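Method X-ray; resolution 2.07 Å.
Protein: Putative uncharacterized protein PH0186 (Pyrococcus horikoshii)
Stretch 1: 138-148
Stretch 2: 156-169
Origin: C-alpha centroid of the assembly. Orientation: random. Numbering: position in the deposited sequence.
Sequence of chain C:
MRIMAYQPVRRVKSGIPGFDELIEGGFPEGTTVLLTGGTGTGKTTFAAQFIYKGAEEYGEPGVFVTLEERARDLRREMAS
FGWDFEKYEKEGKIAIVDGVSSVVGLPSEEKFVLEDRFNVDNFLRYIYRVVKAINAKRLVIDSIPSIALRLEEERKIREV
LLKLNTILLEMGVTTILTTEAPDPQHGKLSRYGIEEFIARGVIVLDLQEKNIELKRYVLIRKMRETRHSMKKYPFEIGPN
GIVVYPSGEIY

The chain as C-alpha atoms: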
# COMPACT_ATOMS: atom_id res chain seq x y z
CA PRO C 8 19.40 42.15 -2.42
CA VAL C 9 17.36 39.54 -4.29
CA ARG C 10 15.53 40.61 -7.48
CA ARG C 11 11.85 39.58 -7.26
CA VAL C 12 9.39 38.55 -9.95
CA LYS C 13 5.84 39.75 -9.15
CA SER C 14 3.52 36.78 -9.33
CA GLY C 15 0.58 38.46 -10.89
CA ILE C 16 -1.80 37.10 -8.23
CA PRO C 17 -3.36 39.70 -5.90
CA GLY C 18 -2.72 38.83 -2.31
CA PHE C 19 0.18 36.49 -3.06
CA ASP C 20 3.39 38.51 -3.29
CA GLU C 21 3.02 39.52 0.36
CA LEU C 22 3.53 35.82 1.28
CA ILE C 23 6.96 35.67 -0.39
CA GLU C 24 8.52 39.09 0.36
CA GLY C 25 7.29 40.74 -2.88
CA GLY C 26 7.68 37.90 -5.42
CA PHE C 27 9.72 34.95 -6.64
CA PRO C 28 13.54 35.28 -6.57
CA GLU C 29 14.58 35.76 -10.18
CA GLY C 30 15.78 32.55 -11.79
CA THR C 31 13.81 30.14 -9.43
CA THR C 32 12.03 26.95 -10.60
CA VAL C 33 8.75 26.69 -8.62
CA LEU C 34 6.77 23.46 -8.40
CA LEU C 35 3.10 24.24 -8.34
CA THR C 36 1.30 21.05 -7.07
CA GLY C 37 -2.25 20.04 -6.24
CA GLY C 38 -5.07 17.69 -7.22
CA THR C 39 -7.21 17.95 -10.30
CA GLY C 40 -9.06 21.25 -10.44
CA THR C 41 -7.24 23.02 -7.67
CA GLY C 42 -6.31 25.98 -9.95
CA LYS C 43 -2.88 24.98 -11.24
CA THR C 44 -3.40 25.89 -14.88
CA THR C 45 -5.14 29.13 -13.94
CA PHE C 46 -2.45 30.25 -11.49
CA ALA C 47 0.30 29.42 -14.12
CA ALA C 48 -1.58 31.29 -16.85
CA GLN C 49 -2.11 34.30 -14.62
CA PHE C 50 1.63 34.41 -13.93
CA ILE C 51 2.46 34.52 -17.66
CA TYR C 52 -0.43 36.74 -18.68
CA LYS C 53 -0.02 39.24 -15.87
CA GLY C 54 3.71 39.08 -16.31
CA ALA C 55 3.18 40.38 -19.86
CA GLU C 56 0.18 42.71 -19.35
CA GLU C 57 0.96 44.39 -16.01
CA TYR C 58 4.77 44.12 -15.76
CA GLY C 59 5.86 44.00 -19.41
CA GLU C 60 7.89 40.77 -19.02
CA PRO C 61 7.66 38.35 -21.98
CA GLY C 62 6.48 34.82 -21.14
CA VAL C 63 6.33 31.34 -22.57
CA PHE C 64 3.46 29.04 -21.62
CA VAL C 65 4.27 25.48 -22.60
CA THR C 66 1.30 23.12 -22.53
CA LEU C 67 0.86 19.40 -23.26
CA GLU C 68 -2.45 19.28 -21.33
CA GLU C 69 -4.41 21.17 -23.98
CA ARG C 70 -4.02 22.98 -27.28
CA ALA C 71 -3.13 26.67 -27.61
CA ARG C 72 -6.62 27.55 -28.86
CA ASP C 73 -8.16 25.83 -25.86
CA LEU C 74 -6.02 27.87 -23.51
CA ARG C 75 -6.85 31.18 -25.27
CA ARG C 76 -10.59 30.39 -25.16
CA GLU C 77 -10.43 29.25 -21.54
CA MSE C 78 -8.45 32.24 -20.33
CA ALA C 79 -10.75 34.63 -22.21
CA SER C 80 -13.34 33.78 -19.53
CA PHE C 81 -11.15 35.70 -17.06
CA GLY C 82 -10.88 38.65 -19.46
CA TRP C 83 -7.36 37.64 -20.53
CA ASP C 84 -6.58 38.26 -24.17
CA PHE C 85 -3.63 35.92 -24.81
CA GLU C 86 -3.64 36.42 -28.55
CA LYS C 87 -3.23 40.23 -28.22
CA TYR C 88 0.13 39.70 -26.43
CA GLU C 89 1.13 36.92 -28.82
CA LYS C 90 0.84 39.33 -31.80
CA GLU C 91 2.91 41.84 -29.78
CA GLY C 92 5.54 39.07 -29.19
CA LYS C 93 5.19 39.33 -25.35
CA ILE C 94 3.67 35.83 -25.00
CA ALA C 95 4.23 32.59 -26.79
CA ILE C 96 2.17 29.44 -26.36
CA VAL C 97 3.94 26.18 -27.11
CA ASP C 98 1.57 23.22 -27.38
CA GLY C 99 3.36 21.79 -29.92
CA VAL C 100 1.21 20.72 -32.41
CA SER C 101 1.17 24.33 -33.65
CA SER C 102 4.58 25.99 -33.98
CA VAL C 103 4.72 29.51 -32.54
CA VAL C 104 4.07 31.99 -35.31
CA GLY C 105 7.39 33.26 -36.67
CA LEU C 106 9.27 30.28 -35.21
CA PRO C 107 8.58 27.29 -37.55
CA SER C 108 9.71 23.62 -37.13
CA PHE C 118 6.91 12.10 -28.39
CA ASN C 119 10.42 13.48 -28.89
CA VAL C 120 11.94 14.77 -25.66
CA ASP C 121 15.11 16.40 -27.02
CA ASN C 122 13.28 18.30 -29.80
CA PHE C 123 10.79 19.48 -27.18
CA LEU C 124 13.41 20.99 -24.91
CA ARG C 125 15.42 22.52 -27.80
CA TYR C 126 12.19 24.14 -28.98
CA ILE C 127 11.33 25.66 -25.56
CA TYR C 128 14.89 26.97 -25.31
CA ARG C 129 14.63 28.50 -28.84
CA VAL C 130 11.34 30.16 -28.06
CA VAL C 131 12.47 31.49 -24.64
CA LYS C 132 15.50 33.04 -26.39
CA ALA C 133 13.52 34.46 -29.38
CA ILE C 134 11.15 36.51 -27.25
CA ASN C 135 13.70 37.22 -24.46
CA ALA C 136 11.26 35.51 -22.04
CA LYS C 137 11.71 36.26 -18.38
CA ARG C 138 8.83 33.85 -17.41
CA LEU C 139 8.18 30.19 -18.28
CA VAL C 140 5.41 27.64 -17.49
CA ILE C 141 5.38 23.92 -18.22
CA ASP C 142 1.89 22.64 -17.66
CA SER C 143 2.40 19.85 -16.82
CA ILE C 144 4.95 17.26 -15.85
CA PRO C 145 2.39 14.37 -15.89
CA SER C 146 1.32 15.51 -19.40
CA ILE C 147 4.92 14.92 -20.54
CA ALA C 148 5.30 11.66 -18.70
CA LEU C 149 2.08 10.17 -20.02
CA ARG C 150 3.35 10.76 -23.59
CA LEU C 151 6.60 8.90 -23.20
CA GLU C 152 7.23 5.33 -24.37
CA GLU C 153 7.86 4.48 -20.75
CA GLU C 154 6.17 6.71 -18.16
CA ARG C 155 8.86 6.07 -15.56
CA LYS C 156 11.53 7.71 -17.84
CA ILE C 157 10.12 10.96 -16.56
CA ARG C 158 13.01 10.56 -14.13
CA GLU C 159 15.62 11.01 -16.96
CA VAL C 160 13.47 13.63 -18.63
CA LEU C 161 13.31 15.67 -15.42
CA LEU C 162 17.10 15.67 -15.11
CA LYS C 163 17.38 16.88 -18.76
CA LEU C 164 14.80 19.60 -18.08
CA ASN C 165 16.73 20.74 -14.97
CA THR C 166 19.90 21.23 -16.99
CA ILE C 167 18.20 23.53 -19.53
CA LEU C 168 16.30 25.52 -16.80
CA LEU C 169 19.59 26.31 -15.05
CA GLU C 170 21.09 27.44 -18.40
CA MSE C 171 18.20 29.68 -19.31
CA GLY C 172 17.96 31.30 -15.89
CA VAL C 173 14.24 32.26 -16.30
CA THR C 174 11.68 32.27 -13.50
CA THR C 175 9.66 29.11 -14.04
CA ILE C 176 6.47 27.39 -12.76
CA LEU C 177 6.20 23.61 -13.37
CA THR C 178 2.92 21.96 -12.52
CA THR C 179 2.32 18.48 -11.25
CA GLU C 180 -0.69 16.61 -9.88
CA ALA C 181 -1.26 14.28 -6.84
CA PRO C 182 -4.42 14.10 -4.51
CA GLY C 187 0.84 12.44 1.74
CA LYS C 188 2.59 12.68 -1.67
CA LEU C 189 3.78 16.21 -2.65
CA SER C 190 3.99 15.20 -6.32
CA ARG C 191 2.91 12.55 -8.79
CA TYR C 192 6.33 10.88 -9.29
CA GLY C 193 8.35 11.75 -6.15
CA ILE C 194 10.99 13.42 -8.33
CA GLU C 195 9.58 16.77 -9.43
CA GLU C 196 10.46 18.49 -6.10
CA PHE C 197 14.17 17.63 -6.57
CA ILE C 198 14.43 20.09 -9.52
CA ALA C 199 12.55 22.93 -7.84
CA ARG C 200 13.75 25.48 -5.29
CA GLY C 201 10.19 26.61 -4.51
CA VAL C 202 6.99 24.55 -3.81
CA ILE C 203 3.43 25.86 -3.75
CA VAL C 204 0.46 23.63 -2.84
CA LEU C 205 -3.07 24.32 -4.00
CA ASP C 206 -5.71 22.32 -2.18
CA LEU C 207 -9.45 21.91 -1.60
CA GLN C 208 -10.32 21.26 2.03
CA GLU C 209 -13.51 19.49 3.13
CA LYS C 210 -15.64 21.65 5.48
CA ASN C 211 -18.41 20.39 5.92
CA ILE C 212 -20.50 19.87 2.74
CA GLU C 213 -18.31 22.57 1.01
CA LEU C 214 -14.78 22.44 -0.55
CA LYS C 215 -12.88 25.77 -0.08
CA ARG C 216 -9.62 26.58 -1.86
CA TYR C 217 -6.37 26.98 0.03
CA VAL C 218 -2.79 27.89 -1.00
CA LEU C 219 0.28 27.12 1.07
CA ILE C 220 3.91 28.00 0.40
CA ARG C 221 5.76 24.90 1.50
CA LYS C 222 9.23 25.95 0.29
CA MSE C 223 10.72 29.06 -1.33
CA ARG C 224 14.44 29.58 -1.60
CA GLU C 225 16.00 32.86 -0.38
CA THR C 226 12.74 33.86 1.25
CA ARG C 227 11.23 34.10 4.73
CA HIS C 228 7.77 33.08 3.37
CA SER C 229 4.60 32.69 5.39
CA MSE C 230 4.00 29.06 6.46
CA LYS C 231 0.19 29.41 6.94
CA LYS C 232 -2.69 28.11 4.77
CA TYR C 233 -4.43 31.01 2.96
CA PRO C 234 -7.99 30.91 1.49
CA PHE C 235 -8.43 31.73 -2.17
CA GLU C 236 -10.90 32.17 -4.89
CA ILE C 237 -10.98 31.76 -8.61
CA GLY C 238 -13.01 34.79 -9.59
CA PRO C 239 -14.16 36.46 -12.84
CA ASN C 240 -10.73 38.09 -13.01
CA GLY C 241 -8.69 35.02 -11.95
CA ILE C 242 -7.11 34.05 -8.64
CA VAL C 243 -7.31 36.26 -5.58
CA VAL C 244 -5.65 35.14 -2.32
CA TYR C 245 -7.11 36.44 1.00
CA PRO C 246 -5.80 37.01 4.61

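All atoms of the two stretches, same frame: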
# COMPACT_ATOMS: atom_id res chain seq x y z
N ARG C 138 9.76 34.71 -18.12
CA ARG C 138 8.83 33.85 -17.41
C ARG C 138 8.54 32.61 -18.24
O ARG C 138 8.48 32.67 -19.46
CB ARG C 138 7.55 34.62 -17.15
CG ARG C 138 7.63 35.61 -16.03
CD ARG C 138 6.31 36.28 -15.70
NE ARG C 138 6.60 37.52 -14.98
CZ ARG C 138 5.93 37.99 -13.95
NH1 ARG C 138 4.87 37.39 -13.47
NH2 ARG C 138 6.33 39.13 -13.37
N LEU C 139 8.39 31.47 -17.59
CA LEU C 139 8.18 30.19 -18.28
C LEU C 139 7.22 29.31 -17.48
O LEU C 139 7.31 29.27 -16.27
CB LEU C 139 9.53 29.48 -18.50
CG LEU C 139 9.45 28.06 -19.09
CD1 LEU C 139 8.80 28.01 -20.47
CD2 LEU C 139 10.88 27.45 -19.13
N VAL C 140 6.32 28.62 -18.13
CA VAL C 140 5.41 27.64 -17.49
C VAL C 140 5.48 26.36 -18.30
O VAL C 140 5.49 26.41 -19.51
CB VAL C 140 3.97 28.15 -17.49
CG1 VAL C 140 2.98 27.04 -17.23
CG2 VAL C 140 3.80 29.25 -16.46
N ILE C 141 5.57 25.22 -17.62
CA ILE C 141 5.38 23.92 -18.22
C ILE C 141 4.23 23.28 -17.46
O ILE C 141 4.35 22.90 -16.31
CB ILE C 141 6.67 23.06 -18.16
CG1 ILE C 141 7.84 23.86 -18.85
CG2 ILE C 141 6.43 21.68 -18.78
CD1 ILE C 141 9.13 23.08 -19.05
N ASP C 142 3.09 23.27 -18.13
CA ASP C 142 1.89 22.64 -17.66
C ASP C 142 1.68 21.44 -18.55
O ASP C 142 1.19 21.60 -19.61
CB ASP C 142 0.74 23.64 -17.82
CG ASP C 142 -0.49 23.24 -17.07
OD1 ASP C 142 -1.57 23.79 -17.43
OD2 ASP C 142 -0.45 22.44 -16.07
N SER C 143 2.05 20.23 -18.15
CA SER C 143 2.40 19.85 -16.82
C SER C 143 3.40 18.73 -16.96
O SER C 143 3.57 18.14 -18.05
CB SER C 143 1.15 19.30 -16.12
OG SER C 143 0.82 18.01 -16.68
N ILE C 144 4.09 18.42 -15.86
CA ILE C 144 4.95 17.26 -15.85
C ILE C 144 4.23 15.91 -16.13
O ILE C 144 4.73 15.09 -16.87
CB ILE C 144 5.78 17.24 -14.54
CG1 ILE C 144 6.82 18.37 -14.62
CG2 ILE C 144 6.46 15.94 -14.33
CD1 ILE C 144 7.43 18.60 -13.28
N PRO C 145 3.10 15.62 -15.52
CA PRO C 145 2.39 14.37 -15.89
C PRO C 145 2.00 14.33 -17.38
O PRO C 145 1.99 13.27 -17.92
CB PRO C 145 1.12 14.41 -15.03
CG PRO C 145 1.42 15.32 -13.92
CD PRO C 145 2.42 16.35 -14.43
N SER C 146 1.72 15.47 -18.01
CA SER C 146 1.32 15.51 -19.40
C SER C 146 2.50 15.05 -20.28
O SER C 146 2.28 14.34 -21.30
CB SER C 146 0.81 16.90 -19.83
OG SER C 146 1.88 17.92 -19.92
N ILE C 147 3.73 15.39 -19.87
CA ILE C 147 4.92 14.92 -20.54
C ILE C 147 5.09 13.42 -20.31
O ILE C 147 5.34 12.65 -21.21
CB ILE C 147 6.20 15.66 -20.07
CG1 ILE C 147 6.15 17.17 -20.36
CG2 ILE C 147 7.42 14.99 -20.69
CD1 ILE C 147 7.33 17.94 -19.71
N ALA C 148 5.04 13.02 -19.06
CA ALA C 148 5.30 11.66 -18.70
C ALA C 148 4.35 10.70 -19.39
O ALA C 148 4.79 9.63 -19.85
CB ALA C 148 5.24 11.47 -17.14
N LYS C 156 10.39 6.94 -17.34
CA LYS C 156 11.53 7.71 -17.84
C LYS C 156 11.38 9.21 -17.61
O LYS C 156 12.23 9.98 -17.97
CB LYS C 156 11.78 7.46 -19.34
CG LYS C 156 11.87 5.95 -19.79
CD LYS C 156 13.11 5.22 -19.26
CE LYS C 156 14.08 4.81 -20.35
NZ LYS C 156 15.52 5.01 -19.84
N ILE C 157 10.27 9.63 -17.01
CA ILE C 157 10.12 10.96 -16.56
C ILE C 157 11.29 11.32 -15.65
O ILE C 157 11.71 12.46 -15.61
CB ILE C 157 8.76 11.13 -15.83
CG1 ILE C 157 8.42 12.62 -15.63
CG2 ILE C 157 8.76 10.38 -14.51
CD1 ILE C 157 8.45 13.55 -16.86
N ARG C 158 11.84 10.33 -14.96
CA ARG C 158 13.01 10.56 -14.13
C ARG C 158 14.16 11.21 -14.97
O ARG C 158 14.62 12.29 -14.66
CB ARG C 158 13.45 9.26 -13.51
CG ARG C 158 14.67 9.38 -12.65
CD ARG C 158 14.90 8.16 -11.75
NE ARG C 158 15.26 6.99 -12.53
CZ ARG C 158 16.50 6.56 -12.77
NH1 ARG C 158 17.55 7.22 -12.27
NH2 ARG C 158 16.69 5.47 -13.50
N GLU C 159 14.53 10.56 -16.08
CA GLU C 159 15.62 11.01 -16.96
C GLU C 159 15.24 12.28 -17.64
O GLU C 159 16.04 13.21 -17.74
CB GLU C 159 15.99 9.90 -17.96
CG GLU C 159 16.75 8.72 -17.33
CD GLU C 159 15.82 7.54 -16.93
OE1 GLU C 159 14.64 7.76 -16.48
OE2 GLU C 159 16.28 6.37 -17.05
N VAL C 160 13.96 12.41 -18.02
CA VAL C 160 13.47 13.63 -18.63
C VAL C 160 13.53 14.81 -17.66
O VAL C 160 13.94 15.93 -18.04
CB VAL C 160 12.07 13.45 -19.22
CG1 VAL C 160 11.53 14.73 -19.75
CG2 VAL C 160 12.06 12.34 -20.34
N LEU C 161 13.21 14.58 -16.40
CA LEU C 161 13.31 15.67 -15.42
C LEU C 161 14.75 16.17 -15.20
O LEU C 161 14.97 17.38 -15.07
CB LEU C 161 12.64 15.29 -14.12
CG LEU C 161 11.09 15.32 -14.21
CD1 LEU C 161 10.40 14.59 -13.06
CD2 LEU C 161 10.58 16.74 -14.25
N LEU C 162 15.72 15.26 -15.21
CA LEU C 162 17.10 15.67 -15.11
C LEU C 162 17.53 16.46 -16.39
O LEU C 162 18.12 17.52 -16.30
CB LEU C 162 18.00 14.46 -14.82
CG LEU C 162 17.92 14.00 -13.34
CD1 LEU C 162 18.82 12.81 -13.16
CD2 LEU C 162 18.23 15.06 -12.29
N LYS C 163 17.14 16.02 -17.59
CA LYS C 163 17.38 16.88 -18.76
C LYS C 163 16.70 18.26 -18.69
O LYS C 163 17.31 19.27 -19.08
CB LYS C 163 16.97 16.23 -20.06
CG LYS C 163 17.72 15.02 -20.50
CD LYS C 163 17.17 14.64 -21.91
CE LYS C 163 17.78 13.39 -22.52
NZ LYS C 163 19.09 13.68 -23.26
N LEU C 164 15.47 18.33 -18.17
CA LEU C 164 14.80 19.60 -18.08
C LEU C 164 15.57 20.52 -17.14
O LEU C 164 15.66 21.73 -17.39
CB LEU C 164 13.39 19.46 -17.57
CG LEU C 164 12.57 20.65 -17.22
CD1 LEU C 164 12.42 21.63 -18.38
CD2 LEU C 164 11.20 20.12 -16.88
N ASN C 165 16.04 19.97 -16.03
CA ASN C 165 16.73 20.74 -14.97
C ASN C 165 17.95 21.42 -15.57
O ASN C 165 18.19 22.58 -15.29
CB ASN C 165 17.14 19.83 -13.82
CG ASN C 165 17.86 20.54 -12.69
OD1 ASN C 165 17.33 21.48 -12.11
ND2 ASN C 165 19.08 20.07 -12.35
N THR C 166 18.68 20.70 -16.41
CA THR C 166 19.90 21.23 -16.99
C THR C 166 19.57 22.45 -17.89
O THR C 166 20.26 23.44 -17.80
CB THR C 166 20.72 20.17 -17.80
OG1 THR C 166 19.95 19.71 -18.91
CG2 THR C 166 20.98 18.91 -17.02
N ILE C 167 18.51 22.38 -18.71
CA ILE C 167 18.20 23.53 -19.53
C ILE C 167 17.56 24.68 -18.73
O ILE C 167 17.84 25.80 -19.06
CB ILE C 167 17.39 23.21 -20.85
CG1 ILE C 167 15.94 23.00 -20.55
CG2 ILE C 167 17.92 22.02 -21.56
CD1 ILE C 167 15.20 24.27 -20.43
N LEU C 168 16.76 24.44 -17.69
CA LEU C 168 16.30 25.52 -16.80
C LEU C 168 17.43 26.36 -16.18
O LEU C 168 17.36 27.58 -16.17
CB LEU C 168 15.36 25.00 -15.68
CG LEU C 168 14.06 24.35 -16.14
CD1 LEU C 168 13.28 23.61 -15.01
CD2 LEU C 168 13.13 25.43 -16.87
N LEU C 169 18.43 25.69 -15.65
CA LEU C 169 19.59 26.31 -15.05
C LEU C 169 20.31 27.20 -16.10
O LEU C 169 20.70 28.33 -15.82
CB LEU C 169 20.54 25.19 -14.49
CG LEU C 169 20.43 24.72 -13.01
CD1 LEU C 169 19.00 24.73 -12.46
CD2 LEU C 169 21.09 23.32 -12.75

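Stretch 1 begins as a strand, Arg 138 to Asp 142, and turns through Ser 143 into a helix that starts at Ile 144. Stretch 2 is one long helix from Ile 157 onward, with Lys 156 just before it. The helix of stretch 2 runs past both parts of stretch 1. Its first turns face the short helix and its later turns face the strand. The two helix axes come within 10.5 Å, with 124° between their N-to-C directions. The backbones are closest at Ala 148 and Ile 157, whose CA atoms are 5.3 Å apart. Along the strand the spacing is wider: 9.5 Å from Leu 139 CA to Leu 168 CA, and 10.4 Å from Ile 141 CA to Leu 164 CA. Longer side chains fill that wider gap.

No hydrogen bond joins the two stretches. The contact is apolar throughout and buries 378 Å², both sides summed.

On the strand, side chains alternate. Leu 139 and Ile 141 point toward the helix, while Arg 138, Val 140 and Asp 142 are out of its reach. Leu 139 CD2 meets Leu 168 CD2 at 3.8 Å. Leu 168 leaves its backbone sideways, but its end comes nearer. Ile 141 CD1 meets Leu 164 CD1 at 3.7 Å, and here both residues point toward the other stretch. Leu 164 and Leu 168 are four residues apart, about one helical turn, so they offer successive bumps to alternate strand residues.

The short helix presents Ile 144, Ile 147 and Ala 148. Ile 157 is the main bump opposite them, with 66 Å² covered. Its chi1 is t and its chi2 is p. Its CD1 lies in the hollow between Ile 144 and Ile 147, 4.0 Å from Ile 144 CG2 and 4.2 Å from Ile 147 CG2. Its CG1 lies 3.7 Å from Ala 148 CB. The small methyl of Ala 148 fits the place where the backbones are closest.

Ile 144 also reaches the next turn of the long helix. Its CD1 touches Leu 161 CD2 at 3.8 Å. Leu 161 starts sideways and brings its end nearer. Ile 147 CG2 has a second neighbour, Val 160 CG1, at 4.2 Å. Ile 144 and Ile 147 therefore each touch two side chains of the long helix.

Polar groups bond within each stretch instead. A cis peptide bond precedes Ser 143, the N-cap residue. Ser 143 OG accepts from Ser 146 N at 3.0 Å, and Ser 146 OG donates to Ser 143 O at 2.5 Å. These bonds tie the start of the helix to the turn. In stretch 2, Lys 156 NZ forms a salt bridge with Glu 159 OE2 at 3.2 Å, with no part in the apolar contact. Thr 166 OG1 donates to Lys 163 O at 2.7 Å, which satisfies an exposed hydroxyl on the helix's own backbone.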